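PDB 1CXC: cytochrome C2 from Rhodobacter sphaeroides, which carries electrons through its heme c, acting as electron donor to the oxidized bacteriochlorophyll in photosynthesis, and may also serve the respiratory chain. Local coordinates for residues R46-Q51 with K67-D72; H19-D24 with N39-V44; Q78-P83 with F102-E107. All coordinates share one frame; numbering follows the deposited sequence.

Contact 1 of 3, residues R46-Q51 with K67-D72. With HEC (heme c), chain B.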
loop_
_atom_site.group_PDB
_atom_site.type_symbol
_atom_site.label_atom_id
_atom_site.label_comp_id
_atom_site.label_asym_id
_atom_site.label_seq_id
_atom_site.Cartn_x
_atom_site.Cartn_y
_atom_site.Cartn_z
ATOM N N ARG A 46 -6.874 4.075 5.329
ATOM C CA ARG A 46 -6.321 5.395 5.145
ATOM C C ARG A 46 -6.628 5.946 3.757
ATOM O O ARG A 46 -6.569 5.249 2.736
ATOM C CB ARG A 46 -4.803 5.291 5.345
ATOM C CG ARG A 46 -3.990 6.585 5.419
ATOM C CD ARG A 46 -2.606 6.341 4.789
ATOM N NE ARG A 46 -1.652 5.895 5.759
ATOM C CZ ARG A 46 -0.583 5.144 5.460
ATOM N NH1 ARG A 46 0.079 5.213 4.306
ATOM N NH2 ARG A 46 0.132 4.823 6.503
ATOM N N THR A 47 -6.897 7.259 3.689
ATOM C CA THR A 47 -7.141 7.905 2.408
ATOM C C THR A 47 -5.855 7.898 1.622
ATOM O O THR A 47 -4.778 8.199 2.159
ATOM C CB THR A 47 -7.557 9.352 2.590
ATOM O OG1 THR A 47 -8.730 9.267 3.361
ATOM C CG2 THR A 47 -7.822 10.042 1.257
ATOM N N ALA A 48 -5.948 7.499 0.367
ATOM C CA ALA A 48 -4.774 7.402 -0.469
ATOM C C ALA A 48 -4.064 8.729 -0.658
ATOM O O ALA A 48 -4.702 9.779 -0.726
ATOM C CB ALA A 48 -5.204 6.869 -1.831
ATOM N N GLY A 49 -2.721 8.743 -0.622
ATOM C CA GLY A 49 -1.997 9.984 -0.850
ATOM C C GLY A 49 -2.049 10.923 0.327
ATOM O O GLY A 49 -1.718 12.084 0.175
ATOM N N THR A 50 -2.083 10.404 1.540
ATOM C CA THR A 50 -2.163 11.300 2.672
ATOM C C THR A 50 -1.166 11.032 3.795
ATOM O O THR A 50 -1.254 11.699 4.817
ATOM C CB THR A 50 -3.598 11.366 3.265
ATOM O OG1 THR A 50 -3.875 10.117 3.844
ATOM C CG2 THR A 50 -4.670 11.696 2.238
ATOM N N GLN A 51 -0.270 10.027 3.725
ATOM C CA GLN A 51 0.670 9.841 4.841
ATOM C C GLN A 51 1.390 11.165 5.085
ATOM O O GLN A 51 1.994 11.720 4.167
ATOM C CB GLN A 51 1.654 8.722 4.489
ATOM C CG GLN A 51 2.833 8.569 5.441
ATOM C CD GLN A 51 2.421 7.934 6.746
ATOM O OE1 GLN A 51 1.273 7.482 6.882
ATOM N NE2 GLN A 51 3.293 7.948 7.761
ATOM N N LYS A 67 -10.660 11.923 -4.637
ATOM C CA LYS A 67 -11.883 11.328 -5.114
ATOM C C LYS A 67 -12.550 10.565 -3.989
ATOM O O LYS A 67 -13.547 9.902 -4.221
ATOM C CB LYS A 67 -11.583 10.341 -6.235
ATOM C CG LYS A 67 -12.119 10.744 -7.597
ATOM C CD LYS A 67 -10.985 11.114 -8.544
ATOM C CE LYS A 67 -11.145 12.547 -9.041
ATOM N NZ LYS A 67 -10.374 13.484 -8.233
ATOM N N GLY A 68 -11.783 10.188 -2.981
ATOM C CA GLY A 68 -12.374 9.466 -1.879
ATOM C C GLY A 68 -11.853 8.042 -1.718
ATOM O O GLY A 68 -12.274 7.360 -0.793
ATOM N N LEU A 69 -10.734 7.683 -2.354
ATOM C CA LEU A 69 -10.218 6.326 -2.196
ATOM C C LEU A 69 -9.510 6.078 -0.866
ATOM O O LEU A 69 -8.734 6.911 -0.407
ATOM C CB LEU A 69 -9.235 5.998 -3.300
ATOM C CG LEU A 69 -8.333 4.778 -3.053
ATOM C CD1 LEU A 69 -9.167 3.512 -3.032
ATOM C CD2 LEU A 69 -7.229 4.690 -4.102
ATOM N N ALA A 70 -10.042 5.173 -0.061
ATOM C CA ALA A 70 -9.434 4.805 1.213
ATOM C C ALA A 70 -9.069 3.325 1.061
ATOM O O ALA A 70 -9.861 2.528 0.574
ATOM C CB ALA A 70 -10.468 4.968 2.307
ATOM N N TRP A 71 -7.935 2.863 1.571
ATOM C CA TRP A 71 -7.545 1.490 1.295
ATOM C C TRP A 71 -8.314 0.368 1.956
ATOM O O TRP A 71 -8.557 0.396 3.175
ATOM C CB TRP A 71 -6.050 1.333 1.604
ATOM C CG TRP A 71 -5.188 2.155 0.654
ATOM C CD1 TRP A 71 -4.532 3.271 1.101
ATOM C CD2 TRP A 71 -5.038 1.941 -0.692
ATOM N NE1 TRP A 71 -3.970 3.759 0.021
ATOM C CE2 TRP A 71 -4.227 3.006 -1.054
ATOM C CE3 TRP A 71 -5.504 1.037 -1.645
ATOM C CZ2 TRP A 71 -3.838 3.190 -2.356
ATOM C CZ3 TRP A 71 -5.123 1.221 -2.964
ATOM C CH2 TRP A 71 -4.290 2.283 -3.308
ATOM N N ASP A 72 -8.979 -0.463 1.144
ATOM C CA ASP A 72 -9.620 -1.641 1.677
ATOM C C ASP A 72 -9.026 -2.831 0.921
ATOM O O ASP A 72 -8.275 -2.626 -0.037
ATOM C CB ASP A 72 -11.141 -1.629 1.565
ATOM C CG ASP A 72 -11.669 -1.167 0.230
ATOM O OD1 ASP A 72 -10.950 -1.310 -0.750
ATOM O OD2 ASP A 72 -12.894 -1.098 0.118
HETATM FE FE HEC B . 4.364 0.524 -2.806
HETATM C CHA HEC B . 2.640 3.428 -2.607
HETATM C CHB HEC B . 1.849 -1.108 -1.190
HETATM C CHC HEC B . 6.042 -2.442 -3.178
HETATM C CHD HEC B . 7.043 2.179 -4.148
HETATM N NA HEC B . 2.596 1.032 -2.086
HETATM C C1A HEC B . 2.025 2.295 -2.101
HETATM C C2A HEC B . 0.701 2.272 -1.506
HETATM C C3A HEC B . 0.460 0.994 -1.131
HETATM C C4A HEC B . 1.657 0.241 -1.464
HETATM C CMA HEC B . -0.855 0.463 -0.578
HETATM C CAA HEC B . -0.218 3.459 -1.254
HETATM C CBA HEC B . -0.106 3.916 0.192
HETATM C CGA HEC B . -0.677 5.291 0.501
HETATM O O1A HEC B . -0.063 6.007 1.264
HETATM O O2A HEC B . -1.617 5.698 -0.173
HETATM N NB HEC B . 4.013 -1.352 -2.316
HETATM C C1B HEC B . 2.951 -1.844 -1.571
HETATM C C2B HEC B . 3.104 -3.267 -1.316
HETATM C C3B HEC B . 4.250 -3.683 -1.941
HETATM C C4B HEC B . 4.812 -2.479 -2.545
HETATM C CMB HEC B . 2.139 -4.132 -0.498
HETATM C CAB HEC B . 4.730 -5.020 -2.038
HETATM C CBB HEC B . 3.986 -6.076 -2.742
HETATM N NC HEC B . 6.130 -0.010 -3.547
HETATM C C1C HEC B . 6.658 -1.295 -3.633
HETATM C C2C HEC B . 8.015 -1.265 -4.142
HETATM C C3C HEC B . 8.297 0.030 -4.415
HETATM C C4C HEC B . 7.132 0.803 -4.030
HETATM C CMC HEC B . 8.994 -2.429 -4.144
HETATM C CAC HEC B . 9.490 0.538 -4.919
HETATM C CBC HEC B . 10.073 0.084 -6.173
HETATM N ND HEC B . 4.760 2.384 -3.255
HETATM C C1D HEC B . 5.926 2.920 -3.798
HETATM C C2D HEC B . 5.785 4.339 -4.045
HETATM C C3D HEC B . 4.530 4.680 -3.680
HETATM C C4D HEC B . 3.909 3.475 -3.164
HETATM C CMD HEC B . 6.836 5.271 -4.646
HETATM C CAD HEC B . 3.819 5.976 -4.039
HETATM C CBD HEC B . 2.868 5.776 -5.218
HETATM C CGD HEC B . 2.521 7.058 -5.989
HETATM O O1D HEC B . 1.978 6.950 -7.079
HETATM O O2D HEC B . 2.466 8.111 -5.377
#

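Contact 2 of 3, residues H19-D24 with N39-V44. With HEC (heme c), chain B.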
loop_
_atom_site.group_PDB
_atom_site.type_symbol
_atom_site.label_atom_id
_atom_site.label_comp_id
_atom_site.label_asym_id
_atom_site.label_seq_id
_atom_site.Cartn_x
_atom_site.Cartn_y
_atom_site.Cartn_z
ATOM N N HIS A 19 9.312 0.054 1.127
ATOM C CA HIS A 19 8.432 0.406 2.226
ATOM C C HIS A 19 8.939 -0.067 3.582
ATOM O O HIS A 19 9.429 -1.185 3.718
ATOM C CB HIS A 19 7.058 -0.225 2.007
ATOM C CG HIS A 19 6.285 0.434 0.862
ATOM N ND1 HIS A 19 5.573 1.626 1.033
ATOM C CD2 HIS A 19 6.069 -0.082 -0.400
ATOM C CE1 HIS A 19 4.943 1.798 -0.151
ATOM N NE2 HIS A 19 5.190 0.842 -0.994
ATOM N N VAL A 20 8.282 0.455 4.594
ATOM C CA VAL A 20 8.583 0.126 5.959
ATOM C C VAL A 20 7.273 0.191 6.757
ATOM O O VAL A 20 6.267 0.584 6.180
ATOM C CB VAL A 20 9.533 1.237 6.401
ATOM C CG1 VAL A 20 8.941 2.019 7.544
ATOM C CG2 VAL A 20 10.928 0.717 6.668
ATOM N N ILE A 21 7.122 -0.613 7.811
ATOM C CA ILE A 21 5.956 -0.524 8.691
ATOM C C ILE A 21 6.480 -0.172 10.084
ATOM O O ILE A 21 7.197 -0.978 10.686
ATOM C CB ILE A 21 5.126 -1.840 8.772
ATOM C CG1 ILE A 21 4.619 -2.287 7.409
ATOM C CG2 ILE A 21 3.942 -1.675 9.730
ATOM C CD1 ILE A 21 3.975 -3.689 7.453
ATOM N N VAL A 22 6.484 1.116 10.413
ATOM C CA VAL A 22 6.981 1.584 11.704
ATOM C C VAL A 22 5.803 2.146 12.486
ATOM O O VAL A 22 5.144 3.068 12.022
ATOM C CB VAL A 22 8.033 2.683 11.463
ATOM C CG1 VAL A 22 8.424 3.336 12.773
ATOM C CG2 VAL A 22 9.254 2.102 10.764
ATOM N N ASP A 23 5.606 1.775 13.746
ATOM C CA ASP A 23 4.439 2.295 14.433
ATOM C C ASP A 23 4.611 3.662 15.063
ATOM O O ASP A 23 5.580 4.374 14.820
ATOM C CB ASP A 23 3.947 1.292 15.446
ATOM C CG ASP A 23 4.850 1.155 16.661
ATOM O OD1 ASP A 23 5.619 2.070 16.962
ATOM O OD2 ASP A 23 4.719 0.141 17.341
ATOM N N ASP A 24 3.550 4.159 15.691
ATOM C CA ASP A 24 3.607 5.487 16.249
ATOM C C ASP A 24 4.540 5.676 17.423
ATOM O O ASP A 24 4.861 6.816 17.748
ATOM C CB ASP A 24 2.208 5.917 16.613
ATOM C CG ASP A 24 1.337 6.072 15.374
ATOM O OD1 ASP A 24 1.890 6.320 14.305
ATOM O OD2 ASP A 24 0.113 5.941 15.475
ATOM N N ASN A 39 5.338 4.984 4.673
ATOM C CA ASN A 39 5.234 4.054 5.784
ATOM C C ASN A 39 3.849 3.428 5.701
ATOM O O ASN A 39 2.864 4.128 5.398
ATOM C CB ASN A 39 5.358 4.849 7.074
ATOM C CG ASN A 39 5.230 4.070 8.374
ATOM O OD1 ASN A 39 4.966 2.873 8.421
ATOM N ND2 ASN A 39 5.413 4.775 9.480
ATOM N N LEU A 40 3.771 2.097 5.689
ATOM C CA LEU A 40 2.497 1.411 5.569
ATOM C C LEU A 40 1.771 1.197 6.890
ATOM O O LEU A 40 0.686 0.617 6.923
ATOM C CB LEU A 40 2.725 0.100 4.793
ATOM C CG LEU A 40 2.272 -0.012 3.319
ATOM C CD1 LEU A 40 2.095 1.316 2.621
ATOM C CD2 LEU A 40 3.132 -0.956 2.526
ATOM N N TYR A 41 2.404 1.514 8.026
ATOM C CA TYR A 41 1.712 1.405 9.301
ATOM C C TYR A 41 0.528 2.367 9.286
ATOM O O TYR A 41 0.655 3.526 8.896
ATOM C CB TYR A 41 2.628 1.791 10.457
ATOM C CG TYR A 41 1.921 1.703 11.809
ATOM C CD1 TYR A 41 1.741 0.482 12.414
ATOM C CD2 TYR A 41 1.355 2.842 12.365
ATOM C CE1 TYR A 41 0.977 0.382 13.551
ATOM C CE2 TYR A 41 0.585 2.742 13.499
ATOM C CZ TYR A 41 0.399 1.513 14.072
ATOM O OH TYR A 41 -0.384 1.412 15.198
ATOM N N GLY A 42 -0.675 1.852 9.557
ATOM C CA GLY A 42 -1.883 2.677 9.534
ATOM C C GLY A 42 -2.508 2.778 8.140
ATOM O O GLY A 42 -3.338 3.659 7.914
ATOM N N VAL A 43 -2.073 1.993 7.138
ATOM C CA VAL A 43 -2.680 2.108 5.809
ATOM C C VAL A 43 -4.130 1.687 5.831
ATOM O O VAL A 43 -4.787 1.907 4.828
ATOM C CB VAL A 43 -2.183 1.203 4.660
ATOM C CG1 VAL A 43 -1.620 1.998 3.497
ATOM C CG2 VAL A 43 -1.377 0.034 5.153
ATOM N N VAL A 44 -4.437 0.641 6.589
ATOM C CA VAL A 44 -5.798 0.127 6.618
ATOM C C VAL A 44 -6.836 1.206 6.857
ATOM O O VAL A 44 -6.851 1.844 7.900
ATOM C CB VAL A 44 -5.915 -0.996 7.662
ATOM C CG1 VAL A 44 -7.347 -1.512 7.698
ATOM C CG2 VAL A 44 -4.982 -2.151 7.304
HETATM FE FE HEC B . 4.364 0.524 -2.806
HETATM C CHA HEC B . 2.640 3.428 -2.607
HETATM C CHB HEC B . 1.849 -1.108 -1.190
HETATM C CHC HEC B . 6.042 -2.442 -3.178
HETATM C CHD HEC B . 7.043 2.179 -4.148
HETATM N NA HEC B . 2.596 1.032 -2.086
HETATM C C1A HEC B . 2.025 2.295 -2.101
HETATM C C2A HEC B . 0.701 2.272 -1.506
HETATM C C3A HEC B . 0.460 0.994 -1.131
HETATM C C4A HEC B . 1.657 0.241 -1.464
HETATM C CMA HEC B . -0.855 0.463 -0.578
HETATM C CAA HEC B . -0.218 3.459 -1.254
HETATM C CBA HEC B . -0.106 3.916 0.192
HETATM C CGA HEC B . -0.677 5.291 0.501
HETATM O O1A HEC B . -0.063 6.007 1.264
HETATM O O2A HEC B . -1.617 5.698 -0.173
HETATM N NB HEC B . 4.013 -1.352 -2.316
HETATM C C1B HEC B . 2.951 -1.844 -1.571
HETATM C C2B HEC B . 3.104 -3.267 -1.316
HETATM C C3B HEC B . 4.250 -3.683 -1.941
HETATM C C4B HEC B . 4.812 -2.479 -2.545
HETATM C CMB HEC B . 2.139 -4.132 -0.498
HETATM C CAB HEC B . 4.730 -5.020 -2.038
HETATM C CBB HEC B . 3.986 -6.076 -2.742
HETATM N NC HEC B . 6.130 -0.010 -3.547
HETATM C C1C HEC B . 6.658 -1.295 -3.633
HETATM C C2C HEC B . 8.015 -1.265 -4.142
HETATM C C3C HEC B . 8.297 0.030 -4.415
HETATM C C4C HEC B . 7.132 0.803 -4.030
HETATM C CMC HEC B . 8.994 -2.429 -4.144
HETATM C CAC HEC B . 9.490 0.538 -4.919
HETATM C CBC HEC B . 10.073 0.084 -6.173
HETATM N ND HEC B . 4.760 2.384 -3.255
HETATM C C1D HEC B . 5.926 2.920 -3.798
HETATM C C2D HEC B . 5.785 4.339 -4.045
HETATM C C3D HEC B . 4.530 4.680 -3.680
HETATM C C4D HEC B . 3.909 3.475 -3.164
HETATM C CMD HEC B . 6.836 5.271 -4.646
HETATM C CAD HEC B . 3.819 5.976 -4.039
HETATM C CBD HEC B . 2.868 5.776 -5.218
HETATM C CGD HEC B . 2.521 7.058 -5.989
HETATM O O1D HEC B . 1.978 6.950 -7.079
HETATM O O2D HEC B . 2.466 8.111 -5.377
#

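Contact 3 of 3, residues Q78-P83 with F102-E107. With HEC (heme c), chain B.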
loop_
_atom_site.group_PDB
_atom_site.type_symbol
_atom_site.label_atom_id
_atom_site.label_comp_id
_atom_site.label_asym_id
_atom_site.label_seq_id
_atom_site.Cartn_x
_atom_site.Cartn_y
_atom_site.Cartn_z
ATOM N N GLN A 78 -6.147 -4.819 -6.211
ATOM C CA GLN A 78 -6.114 -4.461 -7.609
ATOM C C GLN A 78 -4.928 -3.545 -7.812
ATOM O O GLN A 78 -4.209 -3.599 -8.795
ATOM C CB GLN A 78 -7.360 -3.683 -7.991
ATOM C CG GLN A 78 -8.617 -4.535 -8.080
ATOM C CD GLN A 78 -9.873 -3.670 -8.145
ATOM N N TYR A 79 -4.704 -2.642 -6.877
ATOM C CA TYR A 79 -3.622 -1.694 -7.004
ATOM C C TYR A 79 -2.242 -2.315 -7.033
ATOM O O TYR A 79 -1.458 -1.999 -7.913
ATOM C CB TYR A 79 -3.709 -0.688 -5.876
ATOM C CG TYR A 79 -2.488 0.206 -5.789
ATOM C CD1 TYR A 79 -2.301 1.199 -6.716
ATOM C CD2 TYR A 79 -1.569 -0.001 -4.771
ATOM C CE1 TYR A 79 -1.182 1.990 -6.642
ATOM C CE2 TYR A 79 -0.456 0.799 -4.688
ATOM C CZ TYR A 79 -0.265 1.783 -5.625
ATOM O OH TYR A 79 0.861 2.587 -5.553
ATOM N N VAL A 80 -1.891 -3.160 -6.051
ATOM C CA VAL A 80 -0.552 -3.756 -6.033
ATOM C C VAL A 80 -0.264 -4.589 -7.269
ATOM O O VAL A 80 0.901 -4.814 -7.578
ATOM C CB VAL A 80 -0.300 -4.611 -4.769
ATOM C CG1 VAL A 80 -0.467 -3.758 -3.525
ATOM C CG2 VAL A 80 -1.196 -5.845 -4.724
ATOM N N GLN A 81 -1.278 -5.154 -7.943
ATOM C CA GLN A 81 -1.023 -5.936 -9.134
ATOM C C GLN A 81 -0.627 -5.093 -10.335
ATOM O O GLN A 81 0.020 -5.566 -11.253
ATOM C CB GLN A 81 -2.229 -6.783 -9.455
ATOM C CG GLN A 81 -2.393 -7.886 -8.423
ATOM C CD GLN A 81 -3.542 -8.821 -8.764
ATOM O OE1 GLN A 81 -3.434 -9.632 -9.679
ATOM N NE2 GLN A 81 -4.693 -8.705 -8.087
ATOM N N ASP A 82 -1.088 -3.858 -10.416
ATOM C CA ASP A 82 -0.691 -2.965 -11.499
ATOM C C ASP A 82 -1.062 -1.554 -11.088
ATOM O O ASP A 82 -2.193 -1.109 -11.292
ATOM C CB ASP A 82 -1.383 -3.300 -12.816
ATOM C CG ASP A 82 -0.743 -2.615 -14.027
ATOM O OD1 ASP A 82 -0.352 -1.442 -13.925
ATOM O OD2 ASP A 82 -0.835 -3.177 -15.121
ATOM N N PRO A 83 -0.139 -0.828 -10.477
ATOM C CA PRO A 83 -0.469 0.444 -9.881
ATOM C C PRO A 83 -0.862 1.529 -10.865
ATOM O O PRO A 83 -1.849 2.213 -10.627
ATOM C CB PRO A 83 0.774 0.831 -9.108
ATOM C CG PRO A 83 1.580 -0.435 -8.903
ATOM C CD PRO A 83 1.089 -1.423 -9.929
ATOM N N PHE A 102 6.649 -1.273 -8.930
ATOM C CA PHE A 102 6.679 -2.698 -8.652
ATOM C C PHE A 102 5.299 -3.296 -8.844
ATOM O O PHE A 102 4.331 -2.578 -8.679
ATOM C CB PHE A 102 7.104 -2.951 -7.203
ATOM C CG PHE A 102 6.998 -4.408 -6.742
ATOM C CD1 PHE A 102 8.063 -5.271 -6.936
ATOM C CD2 PHE A 102 5.859 -4.873 -6.110
ATOM C CE1 PHE A 102 7.998 -6.584 -6.491
ATOM C CE2 PHE A 102 5.794 -6.182 -5.678
ATOM C CZ PHE A 102 6.863 -7.036 -5.857
ATOM N N LYS A 103 5.193 -4.423 -9.550
ATOM C CA LYS A 103 3.916 -5.087 -9.712
ATOM C C LYS A 103 3.978 -6.461 -9.044
ATOM O O LYS A 103 4.803 -7.303 -9.429
ATOM C CB LYS A 103 3.593 -5.334 -11.180
ATOM C CG LYS A 103 3.339 -4.071 -11.975
ATOM C CD LYS A 103 3.030 -4.461 -13.406
ATOM C CE LYS A 103 2.794 -3.226 -14.250
ATOM N NZ LYS A 103 2.476 -3.609 -15.615
ATOM N N LEU A 104 3.008 -6.772 -8.174
ATOM C CA LEU A 104 2.950 -8.064 -7.510
ATOM C C LEU A 104 2.261 -9.004 -8.471
ATOM O O LEU A 104 1.085 -8.817 -8.749
ATOM C CB LEU A 104 2.126 -7.938 -6.238
ATOM C CG LEU A 104 2.167 -9.091 -5.252
ATOM C CD1 LEU A 104 3.592 -9.296 -4.778
ATOM C CD2 LEU A 104 1.254 -8.823 -4.067
ATOM N N LYS A 105 2.900 -10.096 -8.916
ATOM C CA LYS A 105 2.248 -10.948 -9.913
ATOM C C LYS A 105 1.226 -11.906 -9.372
ATOM O O LYS A 105 0.285 -12.215 -10.078
ATOM C CB LYS A 105 3.221 -11.792 -10.741
ATOM C CG LYS A 105 4.685 -11.381 -10.658
ATOM C CD LYS A 105 4.942 -10.120 -11.472
ATOM N N LYS A 106 1.268 -12.253 -8.094
ATOM C CA LYS A 106 0.311 -13.210 -7.592
ATOM C C LYS A 106 -0.805 -12.597 -6.749
ATOM O O LYS A 106 -0.561 -12.033 -5.690
ATOM C CB LYS A 106 1.037 -14.262 -6.767
ATOM C CG LYS A 106 1.294 -15.551 -7.531
ATOM C CD LYS A 106 2.449 -16.337 -6.916
ATOM N N GLU A 107 -2.057 -12.897 -7.118
ATOM C CA GLU A 107 -3.224 -12.424 -6.387
ATOM C C GLU A 107 -3.197 -12.958 -4.976
ATOM O O GLU A 107 -3.718 -12.330 -4.068
ATOM C CB GLU A 107 -4.493 -12.942 -7.042
ATOM C CG GLU A 107 -5.772 -12.408 -6.413
ATOM C CD GLU A 107 -6.924 -12.287 -7.418
ATOM O OE1 GLU A 107 -6.932 -11.317 -8.191
ATOM O OE2 GLU A 107 -7.653 -13.267 -7.597
HETATM FE FE HEC B . 4.364 0.524 -2.806
HETATM C CHA HEC B . 2.640 3.428 -2.607
HETATM C CHB HEC B . 1.849 -1.108 -1.190
HETATM C CHC HEC B . 6.042 -2.442 -3.178
HETATM C CHD HEC B . 7.043 2.179 -4.148
HETATM N NA HEC B . 2.596 1.032 -2.086
HETATM C C1A HEC B . 2.025 2.295 -2.101
HETATM C C2A HEC B . 0.701 2.272 -1.506
HETATM C C3A HEC B . 0.460 0.994 -1.131
HETATM C C4A HEC B . 1.657 0.241 -1.464
HETATM C CMA HEC B . -0.855 0.463 -0.578
HETATM C CAA HEC B . -0.218 3.459 -1.254
HETATM C CBA HEC B . -0.106 3.916 0.192
HETATM C CGA HEC B . -0.677 5.291 0.501
HETATM O O1A HEC B . -0.063 6.007 1.264
HETATM O O2A HEC B . -1.617 5.698 -0.173
HETATM N NB HEC B . 4.013 -1.352 -2.316
HETATM C C1B HEC B . 2.951 -1.844 -1.571
HETATM C C2B HEC B . 3.104 -3.267 -1.316
HETATM C C3B HEC B . 4.250 -3.683 -1.941
HETATM C C4B HEC B . 4.812 -2.479 -2.545
HETATM C CMB HEC B . 2.139 -4.132 -0.498
HETATM C CAB HEC B . 4.730 -5.020 -2.038
HETATM C CBB HEC B . 3.986 -6.076 -2.742
HETATM N NC HEC B . 6.130 -0.010 -3.547
HETATM C C1C HEC B . 6.658 -1.295 -3.633
HETATM C C2C HEC B . 8.015 -1.265 -4.142
HETATM C C3C HEC B . 8.297 0.030 -4.415
HETATM C C4C HEC B . 7.132 0.803 -4.030
HETATM C CMC HEC B . 8.994 -2.429 -4.144
HETATM C CAC HEC B . 9.490 0.538 -4.919
HETATM C CBC HEC B . 10.073 0.084 -6.173
HETATM N ND HEC B . 4.760 2.384 -3.255
HETATM C C1D HEC B . 5.926 2.920 -3.798
HETATM C C2D HEC B . 5.785 4.339 -4.045
HETATM C C3D HEC B . 4.530 4.680 -3.680
HETATM C C4D HEC B . 3.909 3.475 -3.164
HETATM C CMD HEC B . 6.836 5.271 -4.646
HETATM C CAD HEC B . 3.819 5.976 -4.039
HETATM C CBD HEC B . 2.868 5.776 -5.218
HETATM C CGD HEC B . 2.521 7.058 -5.989
HETATM O O1D HEC B . 1.978 6.950 -7.079
HETATM O O2D HEC B . 2.466 8.111 -5.377
#

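Contact 1 of 3, residues R46-Q51 with K67-D72
T47 and A70 lie opposite each other, CA to CA 4.0 Å, in a single beta bridge between two loop segments. Two backbone bonds flank the pair. W71 N donates to R46 O at 3.0 Å, and A48 N donates to L69 O in a nearly straight bond (169° at the hydrogen). CA-H...O contacts from A70 to R46 O and from T47 to L69 O fill in between. The apolar side chains meet beside the backbone bonds. The CB of A48 touches L69 CD2 at 3.7 Å and also packs on CZ2 of the W71 indole. L69 CD2 lies over the rim of one indole face, while the heme methyl CMA sits over the centre of the opposite face. L69 also packs against F86 and Y90 of helix 83-91. The indole N-H is used as well: W71 NE1 donates to heme O2A at 3.1 Å. The same oxygen takes a longer bond from G49 N at 3.3 Å. G49 has positive phi and lies inside the type II turn from T47 to T50. With CG anti to the backbone N (chi1 -171°) and bends at chi2 and chi3, the R46 chain carries its guanidinium to the other propionate oxygen, NH1 3.1 Å from heme O1A in the guanidinium plane. R46 NH2 bonds N39 O. The arginine charge would probably stabilise the propionate as carboxylate. An arginine and a tryptophan gripping one heme propionate are typical of the heme pocket of class I cytochromes c.

Contact 2 of 3, residues H19-D24 with N39-V44
L40 packs on H19, the axial histidine of the heme iron, in the class I cytochrome c fold, and N39 and Y41 beside it hold the chain that follows the histidine. Three hydrogen bonds join the segments. L40 N donates to V20 O at 3.0 Å, almost straight. The side-chain amide of N39 makes the other two, pairing with the backbone of V22. Its ND2 donates to a lone pair of V22 O at 3.1 Å, and its OD1 accepts from V22 N at 3.1 Å. OD1 also accepts from Y41 N, which closes an Asx turn. The two N-H groups reach OD1 from opposite faces of the amide; with the ND2 bond, this should hold the amide against turning. CG of N39 is anti to its backbone N (chi1 178°), which carries the amide across to V22. Two CH-pi contacts follow. L40 CD2 sits over one face of the H19 imidazole, offset toward its rim. Y41 lays a ring face on D23, whose CA sits over the ring centre, 3.7 Å from the centroid. The D24 carboxylate stands nearly upright at that ring's edge and pairs with R123 in a salt bridge. Apolar packing is centred on I21, with CG2 against Y41 CB and CG1 against L40 CB. At the heme, ND1 of H19 bonds P38 O, and H19 NE2 binds the iron at 2.0 Å.

Contact 3 of 3, residues Q78-P83 with F102-E107
V80, near the end of helix 73-81, lies side by side with L104, V80 CG2 to L104 CD2 3.9 Å. Its carbonyl accepts a straight bond from L104 N at 2.9 Å. Y79, the residue before V80, rests against the heme, with OH 3.5 Å from heme CHA. Q81 follows, its CA-H directed at L104 O. Its side chain extends beyond CG, and NE2 makes a weak bond to OE1 of E107 at 3.4 Å. The stronger partner of that NE2 is V77 O. D82 forms a long salt bridge, OD2 to K103 NZ 3.4 Å, and its OD1 caps K85 N. P83 places CG 3.5 Å from F102 O, a buried carbonyl with no partner in the model. F102 itself turns to the heme, with CE2 3.4 Å from heme CBB and CB 3.6 Å from heme CMC. An alanine here would probably open a gap beside heme CBB and leave that edge of the heme less firmly packed. The segment 78-83 thus spans the junction of helices 73-81 and 83-91, while L104 inserts against A110 and I113 of helix 107-120 and V80 also meets A110.

In the fold
All three contacts touch the heme, each at a different part. Contact 1 grips a propionate, contact 2 supplies the histidine ligand, and contact 3 packs on the ring and its thioether side. Contacts 1 and 2 have centres about 14 Å apart and meet directly: the link from R46 to N39 ties the propionate-binding arginine to the loop beside the histidine. Contacts 1 and 3, centres about 17 Å apart, join where W71 CH2 lies 3.7 Å from Y79 CG. Contacts 2 and 3 do not touch; their nearest atoms are about 7 Å apart. M100, the second iron ligand, touches Y79 and P83 of contact 3.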